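PDB 3DLV: signal recognition particle 19 kDa protein from Pyrococcus furiosus, which probably binds 7S RNA directly and helps the 54 kDa subunit join the signal recognition particle, which targets nascent membrane proteins to the cytoplasmic membrane. Local coordinates for residues Pro8-Ser13 with Gly20-Arg25; Arg25-Glu30 with Ile88-Arg93. One frame throughout, in Å; residues are numbered along the deposited sequence.

Contact 1 of 2, residues Pro8-Ser13 with Gly20-Arg25; sequences PSELDS and GRIVPR
The carbonyl oxygen of E10 takes two backbone N-H groups from I22 and V23. The I22 N to E10 O bond is 2.8 Å, with the nitrogen tilted 23° from the carbonyl plane. The V23 N to E10 O bond is 3.1 Å, and V23 N sits nearly on the line of the C=O bond. Both are close to straight at the hydrogen.

The side chain of R21 runs past the carbonyl oxygens of S9, E10 and D12. R21 CB is about equally far from S9 O and D12 O. CG stays near D12 O and E10 O. R21 CD comes closest, 3.2 Å from D12 O. CG is anti to the backbone N (chi1 177°), and a bend at chi3 (52°) then turns the guanidinium in beside its own segment. There NE bonds to L15 O. R21 NH1 gives a hydrogen bond of 3.1 Å to V23 O, which lies in the guanidinium plane.

The side chains of E10 and I22 run along each other in one direction. I22 CD1 touches E10 CG at 3.6 Å. E10 OE1 accepts a hydrogen bond from W7 N, and OE2 makes a salt bridge with K81 NZ. L11 CB meets V23 CG2 at 3.8 Å. At G20 a CB would jam against the preceding carbonyl O and point at S9. G20 O approaches E10 CA at 3.5 Å.

Both segments, with 3-10 turn 8-10, belong to the loop between strand 3-6 and helix 34-43. Their mutual backbone hydrogen bonds both end on E10 O. Neutral carbonyl dipoles probably stabilise the R21 charge, which no carboxylate of these segments pairs with.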
loop_
_atom_site.group_PDB
_atom_site.type_symbol
_atom_site.label_atom_id
_atom_site.label_comp_id
_atom_site.label_asym_id
_atom_site.label_seq_id
_atom_site.Cartn_x
_atom_site.Cartn_y
_atom_site.Cartn_z
ATOM N N PRO A 8 -5.281 0.938 0.075
ATOM C CA PRO A 8 -4.452 0.187 -0.871
ATOM C C PRO A 8 -4.596 0.633 -2.325
ATOM O O PRO A 8 -3.608 0.594 -3.051
ATOM C CB PRO A 8 -4.951 -1.252 -0.712
ATOM C CG PRO A 8 -5.485 -1.303 0.679
ATOM C CD PRO A 8 -6.080 0.049 0.936
ATOM N N SER A 9 -5.792 1.046 -2.738
ATOM C CA SER A 9 -6.001 1.477 -4.120
ATOM C C SER A 9 -5.104 2.651 -4.502
ATOM O O SER A 9 -4.732 2.792 -5.664
ATOM C CB SER A 9 -7.466 1.842 -4.368
ATOM O OG SER A 9 -8.270 0.679 -4.377
ATOM N N GLU A 10 -4.761 3.484 -3.520
ATOM C CA GLU A 10 -3.926 4.664 -3.749
ATOM C C GLU A 10 -2.557 4.357 -4.355
ATOM O O GLU A 10 -1.972 5.204 -5.024
ATOM C CB GLU A 10 -3.750 5.464 -2.446
ATOM C CG GLU A 10 -5.002 6.219 -2.027
ATOM C CD GLU A 10 -4.960 6.697 -0.584
ATOM O OE1 GLU A 10 -4.170 6.147 0.212
ATOM O OE2 GLU A 10 -5.741 7.615 -0.243
ATOM N N LEU A 11 -2.040 3.157 -4.121
ATOM C CA LEU A 11 -0.716 2.817 -4.650
ATOM C C LEU A 11 -0.744 1.560 -5.520
ATOM O O LEU A 11 0.262 0.874 -5.671
ATOM C CB LEU A 11 0.315 2.687 -3.524
ATOM C CG LEU A 11 0.066 1.694 -2.392
ATOM C CD1 LEU A 11 1.383 1.064 -1.941
ATOM C CD2 LEU A 11 -0.643 2.349 -1.213
ATOM N N ASP A 12 -1.905 1.276 -6.099
ATOM C CA ASP A 12 -2.106 0.060 -6.875
ATOM C C ASP A 12 -1.935 0.339 -8.369
ATOM O O ASP A 12 -2.723 1.083 -8.973
ATOM C CB ASP A 12 -3.492 -0.524 -6.577
ATOM C CG ASP A 12 -3.709 -1.894 -7.213
ATOM O OD1 ASP A 12 -2.871 -2.327 -8.036
ATOM O OD2 ASP A 12 -4.726 -2.540 -6.885
ATOM N N SER A 13 -0.900 -0.262 -8.957
ATOM C CA SER A 13 -0.519 0.015 -10.339
ATOM C C SER A 13 -1.517 -0.542 -11.345
ATOM O O SER A 13 -1.475 -0.185 -12.522
ATOM C CB SER A 13 0.881 -0.538 -10.638
ATOM O OG SER A 13 0.936 -1.931 -10.395
ATOM N N GLY A 20 -8.669 5.831 -8.315
ATOM C CA GLY A 20 -8.107 6.029 -6.990
ATOM C C GLY A 20 -6.604 6.046 -6.836
ATOM O O GLY A 20 -6.104 6.449 -5.789
ATOM N N ARG A 21 -5.870 5.602 -7.851
ATOM C CA ARG A 21 -4.419 5.592 -7.733
ATOM C C ARG A 21 -3.883 7.019 -7.625
ATOM O O ARG A 21 -4.252 7.887 -8.419
ATOM C CB ARG A 21 -3.764 4.837 -8.901
ATOM C CG ARG A 21 -2.235 4.872 -8.862
ATOM C CD ARG A 21 -1.613 3.977 -9.916
ATOM N NE ARG A 21 -2.144 4.243 -11.248
ATOM C CZ ARG A 21 -1.725 5.212 -12.048
ATOM N NH1 ARG A 21 -0.755 6.026 -11.658
ATOM N NH2 ARG A 21 -2.280 5.370 -13.243
ATOM N N ILE A 22 -3.024 7.245 -6.629
ATOM C CA ILE A 22 -2.367 8.529 -6.406
ATOM C C ILE A 22 -0.901 8.471 -6.839
ATOM O O ILE A 22 -0.365 9.431 -7.389
ATOM C CB ILE A 22 -2.377 8.887 -4.905
ATOM C CG1 ILE A 22 -3.794 9.182 -4.420
ATOM C CG2 ILE A 22 -1.450 10.059 -4.620
ATOM C CD1 ILE A 22 -3.854 9.539 -2.939
ATOM N N VAL A 23 -0.260 7.335 -6.577
ATOM C CA VAL A 23 1.174 7.157 -6.801
ATOM C C VAL A 23 1.487 7.000 -8.291
ATOM O O VAL A 23 0.748 6.333 -9.016
ATOM C CB VAL A 23 1.693 5.929 -6.021
ATOM C CG1 VAL A 23 3.153 5.670 -6.312
ATOM C CG2 VAL A 23 1.475 6.125 -4.527
ATOM N N PRO A 24 2.580 7.629 -8.761
ATOM C CA PRO A 24 2.956 7.523 -10.178
ATOM C C PRO A 24 2.997 6.072 -10.642
ATOM O O PRO A 24 3.417 5.206 -9.885
ATOM C CB PRO A 24 4.366 8.123 -10.206
ATOM C CG PRO A 24 4.364 9.111 -9.087
ATOM C CD PRO A 24 3.490 8.514 -8.011
ATOM N N ARG A 25 2.587 5.815 -11.881
ATOM C CA ARG A 25 2.449 4.450 -12.382
ATOM C C ARG A 25 3.688 3.573 -12.185
ATOM O O ARG A 25 3.574 2.401 -11.828
ATOM C CB ARG A 25 2.041 4.465 -13.861
ATOM C CG ARG A 25 3.079 5.089 -14.782
ATOM C CD ARG A 25 2.617 5.082 -16.231
ATOM N NE ARG A 25 1.513 6.010 -16.456
ATOM C CZ ARG A 25 1.643 7.205 -17.023
ATOM N NH1 ARG A 25 2.835 7.623 -17.432
ATOM N NH2 ARG A 25 0.582 7.982 -17.185
#

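Contact 2 of 2, residues Arg25-Glu30 with Ile88-Arg93; sequences RSIAVE and IAQKIR
R93 reaches from helix 81-100 to two successive carbonyl groups of the loop, those of I27 and A28. The strongest bond runs from R93 NH1 to I27 O, 3.1 Å, with the oxygen close to the guanidinium plane. NH1 stands 35° out of the carbonyl plane of I27. R93 NH2 adds two weak bonds, one to A28 O at 2.9 Å and one to I27 O at 3.4 Å. CG of R93 is anti to the backbone N (chi1 171°), and the bend at chi3 (-68°) brings the planar end back to the loop.

V29 CG1 lies over one face of the guanidinium, offset toward its rim. V29 CG1 is also 3.5 Å from A89 O. V29 CG2 meets I92 CG2 at 4.0 Å, and these side chains cross at about a right angle. Further out, I27 CG2 rests on A89 CB at 3.9 Å and lies near Q90 CG. I92 also packs on I37 and A40 of helix 34-43.

With an alanine in place of R93, I27 O and A28 O would probably lose their donors from the helix, and V29 CG1 the flat surface it packs on.

Residues 25-27 have helical backbone angles and 28-30 are extended. Aliphatic side chains of I27, V29, A89 and I92 pack beside the arginine. A charged group on the helix is thus held by neutral loop carbonyls. About one turn on, R96 bonds to E30 O in the same manner.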
loop_
_atom_site.group_PDB
_atom_site.type_symbol
_atom_site.label_atom_id
_atom_site.label_comp_id
_atom_site.label_asym_id
_atom_site.label_seq_id
_atom_site.Cartn_x
_atom_site.Cartn_y
_atom_site.Cartn_z
ATOM N N ARG A 25 2.587 5.815 -11.881
ATOM C CA ARG A 25 2.449 4.450 -12.382
ATOM C C ARG A 25 3.688 3.573 -12.185
ATOM O O ARG A 25 3.574 2.401 -11.828
ATOM C CB ARG A 25 2.041 4.465 -13.861
ATOM C CG ARG A 25 3.079 5.089 -14.782
ATOM C CD ARG A 25 2.617 5.082 -16.231
ATOM N NE ARG A 25 1.513 6.010 -16.456
ATOM C CZ ARG A 25 1.643 7.205 -17.023
ATOM N NH1 ARG A 25 2.835 7.623 -17.432
ATOM N NH2 ARG A 25 0.582 7.982 -17.185
ATOM N N SER A 26 4.867 4.143 -12.405
ATOM C CA SER A 26 6.098 3.367 -12.372
ATOM C C SER A 26 6.530 3.007 -10.952
ATOM O O SER A 26 7.331 2.093 -10.759
ATOM C CB SER A 26 7.220 4.115 -13.092
ATOM O OG SER A 26 7.462 5.375 -12.489
ATOM N N ILE A 27 6.000 3.727 -9.967
ATOM C CA ILE A 27 6.344 3.490 -8.567
ATOM C C ILE A 27 5.328 2.547 -7.918
ATOM O O ILE A 27 5.674 1.728 -7.071
ATOM C CB ILE A 27 6.420 4.820 -7.784
ATOM C CG1 ILE A 27 7.521 5.714 -8.368
ATOM C CG2 ILE A 27 6.656 4.572 -6.300
ATOM C CD1 ILE A 27 7.461 7.134 -7.865
ATOM N N ALA A 28 4.079 2.642 -8.360
ATOM C CA ALA A 28 2.995 1.814 -7.829
ATOM C C ALA A 28 3.245 0.310 -7.994
ATOM O O ALA A 28 3.937 -0.125 -8.916
ATOM C CB ALA A 28 1.668 2.212 -8.478
ATOM N N VAL A 29 2.669 -0.484 -7.099
ATOM C CA VAL A 29 2.805 -1.937 -7.177
ATOM C C VAL A 29 1.456 -2.598 -7.448
ATOM O O VAL A 29 0.399 -2.051 -7.114
ATOM C CB VAL A 29 3.415 -2.535 -5.888
ATOM C CG1 VAL A 29 4.877 -2.119 -5.729
ATOM C CG2 VAL A 29 2.599 -2.122 -4.672
ATOM N N GLU A 30 1.498 -3.778 -8.058
ATOM C CA GLU A 30 0.279 -4.516 -8.359
ATOM C C GLU A 30 -0.342 -5.152 -7.114
ATOM O O GLU A 30 0.333 -5.862 -6.368
ATOM C CB GLU A 30 0.559 -5.596 -9.405
ATOM C CG GLU A 30 -0.647 -6.471 -9.698
ATOM C CD GLU A 30 -0.383 -7.499 -10.772
ATOM O OE1 GLU A 30 0.755 -7.546 -11.286
ATOM O OE2 GLU A 30 -1.316 -8.262 -11.099
ATOM N N ILE A 88 6.322 3.684 0.732
ATOM C CA ILE A 88 5.622 2.443 1.017
ATOM C C ILE A 88 5.613 1.529 -0.218
ATOM O O ILE A 88 5.957 0.349 -0.138
ATOM C CB ILE A 88 4.178 2.730 1.504
ATOM C CG1 ILE A 88 4.210 3.320 2.917
ATOM C CG2 ILE A 88 3.337 1.462 1.475
ATOM C CD1 ILE A 88 2.850 3.742 3.458
ATOM N N ALA A 89 5.243 2.091 -1.363
ATOM C CA ALA A 89 5.270 1.357 -2.630
ATOM C C ALA A 89 6.648 0.766 -2.966
ATOM O O ALA A 89 6.754 -0.385 -3.400
ATOM C CB ALA A 89 4.790 2.253 -3.754
ATOM N N GLN A 90 7.699 1.559 -2.779
ATOM C CA GLN A 90 9.062 1.087 -3.021
ATOM C C GLN A 90 9.447 -0.034 -2.057
ATOM O O GLN A 90 10.062 -1.032 -2.457
ATOM C CB GLN A 90 10.054 2.256 -2.937
ATOM C CG GLN A 90 9.836 3.303 -4.043
ATOM C CD GLN A 90 10.613 4.591 -3.821
ATOM O OE1 GLN A 90 10.835 5.014 -2.686
ATOM N NE2 GLN A 90 11.022 5.225 -4.912
ATOM N N LYS A 91 9.080 0.119 -0.789
ATOM C CA LYS A 91 9.378 -0.920 0.198
ATOM C C LYS A 91 8.688 -2.254 -0.148
ATOM O O LYS A 91 9.297 -3.319 -0.042
ATOM C CB LYS A 91 9.023 -0.440 1.610
ATOM C CG LYS A 91 9.648 -1.260 2.714
ATOM C CD LYS A 91 11.151 -1.377 2.527
ATOM C CE LYS A 91 11.866 -0.089 2.889
ATOM N NZ LYS A 91 13.346 -0.217 2.743
ATOM N N ILE A 92 7.432 -2.193 -0.586
ATOM C CA ILE A 92 6.697 -3.401 -0.966
ATOM C C ILE A 92 7.356 -4.100 -2.153
ATOM O O ILE A 92 7.524 -5.317 -2.145
ATOM C CB ILE A 92 5.205 -3.102 -1.266
ATOM C CG1 ILE A 92 4.494 -2.678 0.019
ATOM C CG2 ILE A 92 4.520 -4.319 -1.866
ATOM C CD1 ILE A 92 3.032 -2.314 -0.148
ATOM N N ARG A 93 7.754 -3.329 -3.164
ATOM C CA ARG A 93 8.448 -3.916 -4.305
ATOM C C ARG A 93 9.703 -4.642 -3.827
ATOM O O ARG A 93 10.018 -5.752 -4.278
ATOM C CB ARG A 93 8.813 -2.840 -5.326
ATOM C CG ARG A 93 9.733 -3.339 -6.438
ATOM C CD ARG A 93 9.891 -2.299 -7.547
ATOM N NE ARG A 93 8.654 -2.085 -8.301
ATOM C CZ ARG A 93 7.828 -1.059 -8.115
ATOM N NH1 ARG A 93 8.098 -0.142 -7.194
ATOM N NH2 ARG A 93 6.730 -0.955 -8.850
#

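Contacts 1 and 2 follow one another along the chain. Their segments overlap at R25, which makes contact only in contact 1. Their centres are about 9 Å apart. Two probable backbone hydrogen bonds join them directly: S13 N to V29 O, 2.9 Å, and V29 N to L11 O, 3.1 Å. Residue V29 therefore pairs with 8-13 through its main chain while its side chain faces helix 81-100. L11 spans the contacts in a similar way, since its side chain packs on I88 and A89. Together the two contacts join the loop after strand 3-6 to helix 81-100. Each contact centre lies about 8 Å from the centre of the chain.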